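Rubredoxin\:oxygen oxidoreductase (Desulfovibrio gigas, PDB 1E5D) catalyses the four-electron reduction of one dioxygen molecule to two water molecules, using a diiron centre and an FMN cofactor. Local coordinates at residues 150-155 against 164-169; 158-163 against 221-226; 175-180 against 229-234. All blocks are in the same frame, centred on the assembly; numbering follows the deposited sequence.

Interaction 1: 150-155 against 164-169; sequences SMVSWF and NDIFGQ. With FEO (mu-oxo-diiron), chain D.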
loop_
_atom_site.group_PDB
_atom_site.type_symbol
_atom_site.label_atom_id
_atom_site.label_comp_id
_atom_site.label_asym_id
_atom_site.label_seq_id
_atom_site.Cartn_x
_atom_site.Cartn_y
_atom_site.Cartn_z
ATOM N N SER A 150 0.135 -28.545 7.020
ATOM C CA SER A 150 -1.077 -28.592 7.822
ATOM C C SER A 150 -1.667 -29.988 7.972
ATOM O O SER A 150 -1.873 -30.739 7.015
ATOM C CB SER A 150 -2.122 -27.657 7.188
ATOM O OG SER A 150 -3.349 -27.710 7.892
ATOM N N MET A 151 -1.976 -30.340 9.213
ATOM C CA MET A 151 -2.692 -31.557 9.541
ATOM C C MET A 151 -3.518 -31.337 10.801
ATOM O O MET A 151 -3.223 -30.427 11.571
ATOM C CB MET A 151 -1.737 -32.730 9.753
ATOM C CG MET A 151 -1.219 -32.775 11.182
ATOM S SD MET A 151 -0.166 -34.206 11.486
ATOM C CE MET A 151 0.588 -33.721 13.033
ATOM N N VAL A 152 -4.548 -32.150 11.014
ATOM C CA VAL A 152 -5.365 -31.933 12.212
ATOM C C VAL A 152 -5.412 -33.204 13.045
ATOM O O VAL A 152 -5.036 -34.277 12.565
ATOM C CB VAL A 152 -6.774 -31.456 11.831
ATOM C CG1 VAL A 152 -6.680 -30.267 10.877
ATOM C CG2 VAL A 152 -7.579 -32.578 11.194
ATOM N N SER A 153 -5.863 -33.090 14.294
ATOM C CA SER A 153 -5.857 -34.242 15.189
ATOM C C SER A 153 -7.251 -34.537 15.721
ATOM O O SER A 153 -7.957 -33.650 16.180
ATOM C CB SER A 153 -4.907 -34.041 16.369
ATOM O OG SER A 153 -3.570 -34.243 15.953
ATOM N N TRP A 154 -7.602 -35.809 15.637
ATOM C CA TRP A 154 -8.935 -36.256 15.998
ATOM C C TRP A 154 -8.912 -37.247 17.157
ATOM O O TRP A 154 -8.211 -38.257 17.114
ATOM C CB TRP A 154 -9.583 -36.915 14.784
ATOM C CG TRP A 154 -10.981 -37.405 14.974
ATOM C CD1 TRP A 154 -11.466 -38.648 14.676
ATOM C CD2 TRP A 154 -12.084 -36.657 15.506
ATOM N NE1 TRP A 154 -12.800 -38.720 14.991
ATOM C CE2 TRP A 154 -13.204 -37.513 15.501
ATOM C CE3 TRP A 154 -12.231 -35.351 15.984
ATOM C CZ2 TRP A 154 -14.454 -37.095 15.957
ATOM C CZ3 TRP A 154 -13.475 -34.941 16.437
ATOM C CH2 TRP A 154 -14.574 -35.813 16.421
ATOM N N PHE A 155 -9.694 -36.913 18.165
ATOM C CA PHE A 155 -10.067 -37.797 19.260
ATOM C C PHE A 155 -11.495 -38.281 18.988
ATOM O O PHE A 155 -12.466 -37.605 19.328
ATOM C CB PHE A 155 -9.948 -37.098 20.610
ATOM C CG PHE A 155 -8.500 -36.979 21.071
ATOM C CD1 PHE A 155 -7.883 -38.003 21.769
ATOM C CD2 PHE A 155 -7.768 -35.837 20.792
ATOM C CE1 PHE A 155 -6.568 -37.913 22.178
ATOM C CE2 PHE A 155 -6.451 -35.734 21.201
ATOM C CZ PHE A 155 -5.849 -36.773 21.887
ATOM N N ASN A 164 -5.446 -26.790 14.300
ATOM C CA ASN A 164 -4.478 -25.742 13.965
ATOM C C ASN A 164 -5.209 -24.462 13.558
ATOM O O ASN A 164 -6.120 -24.042 14.276
ATOM C CB ASN A 164 -3.452 -26.210 12.958
ATOM C CG ASN A 164 -3.707 -26.346 11.490
ATOM O OD1 ASN A 164 -3.708 -25.328 10.781
ATOM N ND2 ASN A 164 -3.912 -27.556 10.992
ATOM N N ASP A 165 -4.810 -23.772 12.504
ATOM C CA ASP A 165 -5.424 -22.505 12.149
ATOM C C ASP A 165 -6.860 -22.661 11.669
ATOM O O ASP A 165 -7.659 -21.728 11.714
ATOM C CB ASP A 165 -4.599 -21.832 11.044
ATOM C CG ASP A 165 -3.293 -21.250 11.533
ATOM O OD1 ASP A 165 -3.234 -20.760 12.680
ATOM O OD2 ASP A 165 -2.301 -21.278 10.762
ATOM N N ILE A 166 -7.225 -23.839 11.169
ATOM C CA ILE A 166 -8.569 -24.041 10.627
ATOM C C ILE A 166 -9.625 -23.804 11.698
ATOM O O ILE A 166 -9.538 -24.355 12.803
ATOM C CB ILE A 166 -8.683 -25.463 10.039
ATOM C CG1 ILE A 166 -7.513 -25.793 9.104
ATOM C CG2 ILE A 166 -10.013 -25.717 9.351
ATOM C CD1 ILE A 166 -7.373 -27.268 8.799
ATOM N N PHE A 167 -10.610 -22.985 11.350
ATOM C CA PHE A 167 -11.725 -22.642 12.224
ATOM C C PHE A 167 -11.291 -21.580 13.228
ATOM O O PHE A 167 -12.072 -21.132 14.067
ATOM C CB PHE A 167 -12.284 -23.861 12.972
ATOM C CG PHE A 167 -12.787 -24.927 12.007
ATOM C CD1 PHE A 167 -13.803 -24.623 11.112
ATOM C CD2 PHE A 167 -12.247 -26.201 12.005
ATOM C CE1 PHE A 167 -14.270 -25.573 10.223
ATOM C CE2 PHE A 167 -12.708 -27.153 11.115
ATOM C CZ PHE A 167 -13.718 -26.839 10.225
ATOM N N GLY A 168 -10.021 -21.193 13.116
ATOM C CA GLY A 168 -9.474 -20.182 13.998
ATOM C C GLY A 168 -10.154 -18.848 13.783
ATOM O O GLY A 168 -10.686 -18.499 12.735
ATOM N N GLN A 169 -10.151 -18.021 14.821
ATOM C CA GLN A 169 -10.643 -16.665 14.627
ATOM C C GLN A 169 -9.759 -15.754 15.470
ATOM O O GLN A 169 -9.329 -16.157 16.548
ATOM C CB GLN A 169 -12.107 -16.510 15.008
ATOM C CG GLN A 169 -12.887 -17.778 15.282
ATOM C CD GLN A 169 -12.521 -18.398 16.616
ATOM O OE1 GLN A 169 -12.434 -17.742 17.649
ATOM N NE2 GLN A 169 -12.294 -19.704 16.604
HETATM FE FE1 FEO D . -1.711 -19.459 13.137
HETATM FE FE2 FEO D . -0.813 -20.301 10.009
HETATM O O FEO D . -0.313 -19.849 12.161
HETATM O O HOH W 1 -0.893 -21.088 14.746
#
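Asn164 meets Ser150 and Met151 through a single atom, its amide nitrogen. ND2 of Asn164 donates to Met151 O at 3.0 Å and to Ser150 OG at 3.2 Å, and neither acceptor lies quite in the amide plane. At Met151 O the donor stands well above the carbonyl plane. Ser150 OG is also hydrogen-bonded with Leu145 O and Thr142 OG1. Both N-H directions of the amide are therefore used, and the bond to Met151 O, a pure acceptor, assigns its flip; Asp165 N donating to Asn164 OD1 at 2.6 Å is consistent with it. Next to the amide the packing is apolar: the side chains of Val152 and Ile166 cross at about a right angle, with Val152 CG1 3.7 Å from Ile166 CD1. This is the second shell of the diiron site in a metallo-beta-lactamase fold: Asn164 lies close to His79 and His146, while Asp165 makes no contact with strand 151-155 and bridges the two irons, OD2 reaching FE2 at 1.9 Å and OD1 reaching FE1. Beyond Ile166 the two segments part. The backbone folds into a type II turn from Asp165 to Gly168, closed by Gly168 N to Asp165 O at 2.8 Å, and Phe167 and Gln169 make no contact with the strand. On the iron side a water bound to FE1 donates to the oxo bridge at 2.9 Å.

Interaction 2: 158-163 against 221-226; sequences EKVLIS and FICPDH. With FEO (mu-oxo-diiron), chain D.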
loop_
_atom_site.group_PDB
_atom_site.type_symbol
_atom_site.label_atom_id
_atom_site.label_comp_id
_atom_site.label_asym_id
_atom_site.label_seq_id
_atom_site.Cartn_x
_atom_site.Cartn_y
_atom_site.Cartn_z
ATOM N N GLU A 158 -13.542 -38.943 22.323
ATOM C CA GLU A 158 -13.898 -37.681 22.958
ATOM C C GLU A 158 -14.553 -36.704 21.987
ATOM O O GLU A 158 -15.117 -35.701 22.430
ATOM C CB GLU A 158 -12.660 -37.026 23.575
ATOM C CG GLU A 158 -12.321 -37.619 24.937
ATOM C CD GLU A 158 -11.315 -38.751 24.823
ATOM O OE1 GLU A 158 -10.955 -39.126 23.686
ATOM O OE2 GLU A 158 -10.893 -39.254 25.887
ATOM N N LYS A 159 -14.467 -37.004 20.698
ATOM C CA LYS A 159 -15.049 -36.153 19.664
ATOM C C LYS A 159 -14.458 -34.745 19.736
ATOM O O LYS A 159 -15.159 -33.742 19.695
ATOM C CB LYS A 159 -16.574 -36.120 19.781
ATOM C CG LYS A 159 -17.208 -37.462 19.427
ATOM C CD LYS A 159 -18.684 -37.314 19.110
ATOM C CE LYS A 159 -19.533 -38.233 19.977
ATOM N NZ LYS A 159 -20.518 -37.462 20.787
ATOM N N VAL A 160 -13.137 -34.732 19.855
ATOM C CA VAL A 160 -12.322 -33.541 19.949
ATOM C C VAL A 160 -11.460 -33.394 18.698
ATOM O O VAL A 160 -10.584 -34.214 18.443
ATOM C CB VAL A 160 -11.375 -33.545 21.165
ATOM C CG1 VAL A 160 -10.708 -32.182 21.303
ATOM C CG2 VAL A 160 -12.122 -33.932 22.432
ATOM N N LEU A 161 -11.742 -32.346 17.939
ATOM C CA LEU A 161 -10.932 -32.018 16.776
ATOM C C LEU A 161 -10.016 -30.840 17.113
ATOM O O LEU A 161 -10.500 -29.749 17.417
ATOM C CB LEU A 161 -11.808 -31.688 15.577
ATOM C CG LEU A 161 -11.069 -31.387 14.274
ATOM C CD1 LEU A 161 -10.316 -32.610 13.771
ATOM C CD2 LEU A 161 -12.051 -30.867 13.232
ATOM N N ILE A 162 -8.719 -31.091 17.070
ATOM C CA ILE A 162 -7.691 -30.073 17.243
ATOM C C ILE A 162 -7.145 -29.696 15.864
ATOM O O ILE A 162 -6.410 -30.517 15.315
ATOM C CB ILE A 162 -6.578 -30.573 18.176
ATOM C CG1 ILE A 162 -7.101 -31.134 19.505
ATOM C CG2 ILE A 162 -5.546 -29.477 18.406
ATOM C CD1 ILE A 162 -6.072 -31.828 20.365
ATOM N N SER A 163 -7.525 -28.531 15.355
ATOM C CA SER A 163 -7.479 -28.150 13.959
ATOM C C SER A 163 -6.448 -27.126 13.514
ATOM O O SER A 163 -6.579 -26.624 12.383
ATOM C CB SER A 163 -8.855 -27.550 13.565
ATOM O OG SER A 163 -9.208 -26.593 14.548
ATOM N N PHE A 221 -16.179 -30.667 20.229
ATOM C CA PHE A 221 -15.223 -29.612 20.448
ATOM C C PHE A 221 -14.300 -29.403 19.256
ATOM O O PHE A 221 -13.621 -30.344 18.826
ATOM C CB PHE A 221 -14.334 -29.971 21.638
ATOM C CG PHE A 221 -15.027 -29.879 22.980
ATOM C CD1 PHE A 221 -15.146 -28.651 23.607
ATOM C CD2 PHE A 221 -15.540 -31.015 23.582
ATOM C CE1 PHE A 221 -15.771 -28.566 24.838
ATOM C CE2 PHE A 221 -16.160 -30.936 24.816
ATOM C CZ PHE A 221 -16.274 -29.707 25.439
ATOM N N ILE A 222 -14.246 -28.178 18.732
ATOM C CA ILE A 222 -13.175 -27.895 17.777
ATOM C C ILE A 222 -12.188 -26.912 18.409
ATOM O O ILE A 222 -12.606 -25.877 18.906
ATOM C CB ILE A 222 -13.655 -27.332 16.436
ATOM C CG1 ILE A 222 -14.465 -28.351 15.637
ATOM C CG2 ILE A 222 -12.463 -26.794 15.652
ATOM C CD1 ILE A 222 -15.382 -27.754 14.593
ATOM N N CYS A 223 -10.925 -27.281 18.379
ATOM C CA CYS A 223 -9.843 -26.581 19.051
ATOM C C CYS A 223 -8.819 -26.049 18.056
ATOM O O CYS A 223 -7.902 -26.760 17.645
ATOM C CB CYS A 223 -9.180 -27.533 20.055
ATOM S SG CYS A 223 -10.342 -28.253 21.245
ATOM N N PRO A 224 -9.004 -24.792 17.662
ATOM C CA PRO A 224 -8.070 -24.103 16.768
ATOM C C PRO A 224 -6.951 -23.364 17.509
ATOM O O PRO A 224 -7.013 -23.146 18.723
ATOM C CB PRO A 224 -9.004 -23.111 16.065
ATOM C CG PRO A 224 -10.002 -22.746 17.102
ATOM C CD PRO A 224 -10.144 -23.930 18.016
ATOM N N ASP A 225 -5.930 -22.988 16.749
ATOM C CA ASP A 225 -4.747 -22.264 17.158
ATOM C C ASP A 225 -5.028 -20.863 17.693
ATOM O O ASP A 225 -4.276 -20.404 18.543
ATOM C CB ASP A 225 -3.816 -22.073 15.952
ATOM C CG ASP A 225 -2.979 -23.298 15.665
ATOM O OD1 ASP A 225 -2.952 -24.211 16.512
ATOM O OD2 ASP A 225 -2.380 -23.347 14.569
ATOM N N HIS A 226 -6.067 -20.225 17.172
ATOM C CA HIS A 226 -6.414 -18.856 17.479
ATOM C C HIS A 226 -7.887 -18.683 17.811
ATOM O O HIS A 226 -8.764 -19.155 17.086
ATOM C CB HIS A 226 -6.107 -17.923 16.287
ATOM C CG HIS A 226 -4.750 -18.156 15.698
ATOM N ND1 HIS A 226 -3.585 -17.957 16.404
ATOM C CD2 HIS A 226 -4.372 -18.581 14.474
ATOM C CE1 HIS A 226 -2.555 -18.246 15.633
ATOM N NE2 HIS A 226 -3.000 -18.629 14.452
HETATM FE FE1 FEO D . -1.711 -19.459 13.137
HETATM FE FE2 FEO D . -0.813 -20.301 10.009
HETATM O O FEO D . -0.313 -19.849 12.161
HETATM O O HOH W 1 -0.893 -21.088 14.746
#
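Leu161 and Cys223 sit in the middle of a parallel strand pair, 160-163 beside 221-224, whose segment axes approach to 4.5 Å at an angle of 18°. Four backbone hydrogen bonds join them. Lys159 O receives Phe221 N in a longer bond of 3.3 Å; Leu161 then uses both its N-H, to Phe221 O at 2.9 Å, and its carbonyl, which takes Cys223 N at 2.7 Å; Ser163 N finally donates to Cys223 O. The middle two are nearly straight at the acceptor, whereas Ser163 N stands above the carbonyl plane. CA-H...O contacts from Ile222 to Leu161 O and from Ile162 to Cys223 O fill the spaces between them.

Apolar contacts divide between the two faces of the sheet. On one, Val160 CG1 lies 3.9 Å from Cys223 SG, and Ile162 CG1 packs against Cys223 CB; Tyr38 touches this Ile162-Cys223 patch. On the other, Leu161 CD2 meets Ile222 CG1 at 4.2 Å. Ser163 places OG between its own backbone N and carbonyl carbon (chi1 49°), where it touches Ile222 CG2 while hydrogen-bonding to Ile166 O.

The metal ligand lies in the loop that follows the pairing. His226 NE2 binds the iron FE1 at 2.0 Å, its ring oriented by a hydrogen bond between ND1 and Thr34 O, and Asp225 CB lies over the centre of one ring face. Asp225 OD2 accepts from the iron-bound water at 2.7 Å and also bonds His84 ND1.

Parallel neighbours linked through helices 183-198 and 202-214 form a beta-alpha-beta crossover, and ligands borne on loops that follow the strands are the hallmark of the metallo-beta-lactamase site.

Interaction 3: 175-180 against 229-234; sequences ERFSDQ and IFRGAD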
loop_
_atom_site.group_PDB
_atom_site.type_symbol
_atom_site.label_atom_id
_atom_site.label_comp_id
_atom_site.label_asym_id
_atom_site.label_seq_id
_atom_site.Cartn_x
_atom_site.Cartn_y
_atom_site.Cartn_z
ATOM N N GLU A 175 -13.375 -14.769 27.509
ATOM C CA GLU A 175 -14.211 -15.899 27.127
ATOM C C GLU A 175 -13.436 -16.806 26.169
ATOM O O GLU A 175 -12.956 -16.319 25.143
ATOM C CB GLU A 175 -15.500 -15.453 26.467
ATOM C CG GLU A 175 -16.425 -14.495 27.171
ATOM C CD GLU A 175 -15.858 -13.133 27.496
ATOM O OE1 GLU A 175 -15.783 -12.243 26.630
ATOM O OE2 GLU A 175 -15.430 -12.985 28.664
ATOM N N ARG A 176 -13.297 -18.091 26.479
ATOM C CA ARG A 176 -12.515 -18.972 25.618
ATOM C C ARG A 176 -13.390 -19.937 24.822
ATOM O O ARG A 176 -12.886 -20.755 24.045
ATOM C CB ARG A 176 -11.485 -19.757 26.431
ATOM C CG ARG A 176 -10.807 -19.036 27.569
ATOM C CD ARG A 176 -10.306 -17.646 27.201
ATOM N NE ARG A 176 -9.638 -17.674 25.901
ATOM C CZ ARG A 176 -8.388 -18.107 25.777
ATOM N NH1 ARG A 176 -7.739 -18.511 26.862
ATOM N NH2 ARG A 176 -7.812 -18.126 24.585
ATOM N N PHE A 177 -14.711 -19.862 24.986
ATOM C CA PHE A 177 -15.575 -20.800 24.273
ATOM C C PHE A 177 -16.590 -20.107 23.380
ATOM O O PHE A 177 -17.090 -19.035 23.699
ATOM C CB PHE A 177 -16.277 -21.711 25.288
ATOM C CG PHE A 177 -15.267 -22.635 25.969
ATOM C CD1 PHE A 177 -14.749 -23.732 25.305
ATOM C CD2 PHE A 177 -14.852 -22.366 27.258
ATOM C CE1 PHE A 177 -13.830 -24.544 25.940
ATOM C CE2 PHE A 177 -13.942 -23.192 27.901
ATOM C CZ PHE A 177 -13.426 -24.287 27.238
ATOM N N SER A 178 -16.872 -20.747 22.248
ATOM C CA SER A 178 -17.730 -20.157 21.227
ATOM C C SER A 178 -19.108 -19.808 21.771
ATOM O O SER A 178 -19.740 -18.848 21.327
ATOM C CB SER A 178 -17.850 -21.106 20.031
ATOM O OG SER A 178 -18.359 -22.366 20.428
ATOM N N ASP A 179 -19.598 -20.581 22.739
ATOM C CA ASP A 179 -20.931 -20.328 23.271
ATOM C C ASP A 179 -20.958 -19.148 24.231
ATOM O O ASP A 179 -22.017 -18.787 24.732
ATOM C CB ASP A 179 -21.459 -21.560 24.014
ATOM C CG ASP A 179 -20.564 -21.964 25.169
ATOM O OD1 ASP A 179 -20.744 -21.456 26.299
ATOM O OD2 ASP A 179 -19.671 -22.802 24.950
ATOM N N GLN A 180 -19.803 -18.558 24.521
ATOM C CA GLN A 180 -19.778 -17.456 25.475
ATOM C C GLN A 180 -19.685 -16.112 24.768
ATOM O O GLN A 180 -19.665 -15.078 25.431
ATOM C CB GLN A 180 -18.599 -17.586 26.433
ATOM C CG GLN A 180 -18.514 -18.914 27.158
ATOM C CD GLN A 180 -17.204 -19.017 27.918
ATOM O OE1 GLN A 180 -16.128 -18.944 27.322
ATOM N NE2 GLN A 180 -17.307 -19.187 29.228
ATOM N N ILE A 229 -12.687 -21.745 21.579
ATOM C CA ILE A 229 -12.946 -23.148 21.295
ATOM C C ILE A 229 -14.408 -23.371 20.943
ATOM O O ILE A 229 -15.288 -22.792 21.589
ATOM C CB ILE A 229 -12.565 -24.009 22.512
ATOM C CG1 ILE A 229 -11.048 -24.132 22.691
ATOM C CG2 ILE A 229 -13.229 -25.372 22.438
ATOM C CD1 ILE A 229 -10.631 -24.268 24.140
ATOM N N PHE A 230 -14.677 -24.190 19.933
ATOM C CA PHE A 230 -16.063 -24.513 19.592
ATOM C C PHE A 230 -16.564 -25.627 20.501
ATOM O O PHE A 230 -16.113 -26.771 20.391
ATOM C CB PHE A 230 -16.187 -24.905 18.118
ATOM C CG PHE A 230 -15.962 -23.711 17.195
ATOM C CD1 PHE A 230 -17.005 -22.853 16.898
ATOM C CD2 PHE A 230 -14.711 -23.470 16.656
ATOM C CE1 PHE A 230 -16.806 -21.757 16.078
ATOM C CE2 PHE A 230 -14.505 -22.373 15.840
ATOM C CZ PHE A 230 -15.550 -21.515 15.555
ATOM N N ARG A 231 -17.480 -25.264 21.392
ATOM C CA ARG A 231 -17.955 -26.199 22.412
ATOM C C ARG A 231 -19.395 -26.617 22.171
ATOM O O ARG A 231 -20.326 -25.825 22.265
ATOM C CB ARG A 231 -17.805 -25.549 23.781
ATOM C CG ARG A 231 -18.227 -26.370 24.988
ATOM C CD ARG A 231 -18.871 -25.440 25.998
ATOM N NE ARG A 231 -18.042 -25.124 27.149
ATOM C CZ ARG A 231 -18.096 -23.980 27.819
ATOM N NH1 ARG A 231 -18.937 -23.023 27.454
ATOM N NH2 ARG A 231 -17.310 -23.768 28.865
ATOM N N GLY A 232 -19.577 -27.891 21.852
ATOM C CA GLY A 232 -20.885 -28.438 21.561
ATOM C C GLY A 232 -21.058 -28.763 20.091
ATOM O O GLY A 232 -20.629 -28.007 19.215
ATOM N N ALA A 233 -21.693 -29.898 19.809
ATOM C CA ALA A 233 -21.846 -30.350 18.433
ATOM C C ALA A 233 -22.551 -29.299 17.590
ATOM O O ALA A 233 -22.259 -29.138 16.402
ATOM C CB ALA A 233 -22.597 -31.670 18.389
ATOM N N ASP A 234 -23.490 -28.553 18.194
ATOM C CA ASP A 234 -24.166 -27.558 17.350
ATOM C C ASP A 234 -23.145 -26.526 16.881
ATOM O O ASP A 234 -23.049 -26.213 15.701
ATOM C CB ASP A 234 -25.337 -26.920 18.079
ATOM C CG ASP A 234 -24.939 -26.191 19.343
ATOM O OD1 ASP A 234 -24.114 -26.768 20.083
ATOM O OD2 ASP A 234 -25.419 -25.063 19.570
#
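Arg231 lays its guanidinium flat on the ring of Phe177, and it loses more surface to the contact than any other residue of the two segments. The evidence for a cation-pi stack is direct: CZ of Arg231 stands 4.0 Å from the centroid of the Phe177 ring, and the two planes are only 18° apart. The group is displaced toward one side of the ring, with Phe177 CG under the guanidinium centre and Arg231 NH2 nearest Phe177 CD2 at 3.3 Å. CG of Arg231 lies anti to the backbone N (chi1 -179°), and the chain then bends at chi2 and chi3. At the guanidinium edge, Arg231 NH1 forms a salt bridge with Asp179, donating to the syn lone pair of OD2 at 2.6 Å; the carboxylate and guanidinium are nearly coplanar.

Ile229, next in buried surface, runs side by side with Phe177. Its CB touches Phe177 CD1 at 3.6 Å, and CD1 of Ile229 comes nearest to Phe177 CE1. Backbone bonds hold this pairing on both sides of Phe177: Ile229 N donates to Arg176 O at 2.7 Å, and Ile229 O receives Ser178 N at 2.7 Å. Phe177 N is in turn bonded by Gln180 OE1, which ties Gln180 back to Phe177, the residue before the 3-10 segment 178-180. Ser178 OG, whose stronger partner is Gln235 NE2, also accepts Arg231 N at 3.2 Å.

The loop bridges once to Ile229, just before outermost strand 230-231, and packs its side chains on Arg231. Its aromatic ring is likely to be polarised by the cation above it, while the exposed carboxylate of Asp179 probably offsets that charge at the solvent side of a contact whose buried part mixes apolar packing with hydrogen bonds.

How the interactions relate
Interactions 1 and 2 are core contacts beside the diiron centre, and interaction 3 is a partly buried one farther out. They share a sheet: strands 151-155, 160-164, 221-224 and 230-231 are successive neighbours. Interaction 2 holds the parallel pair by backbone bonds; backbone hydrogen bonds of Ser153 with Ile162 and of Asn164 with Asp225 join it to interaction 1, and one of Ile222 with Phe230 joins it to interaction 3. Asp165 bridges both irons and shares one of them with His226. Interactions 1 and 2 thus each bring a metal ligand, the one beside an amide network and the other beside backbone pairing; interaction 3 adds a charged stack and salt bridge toward solvent.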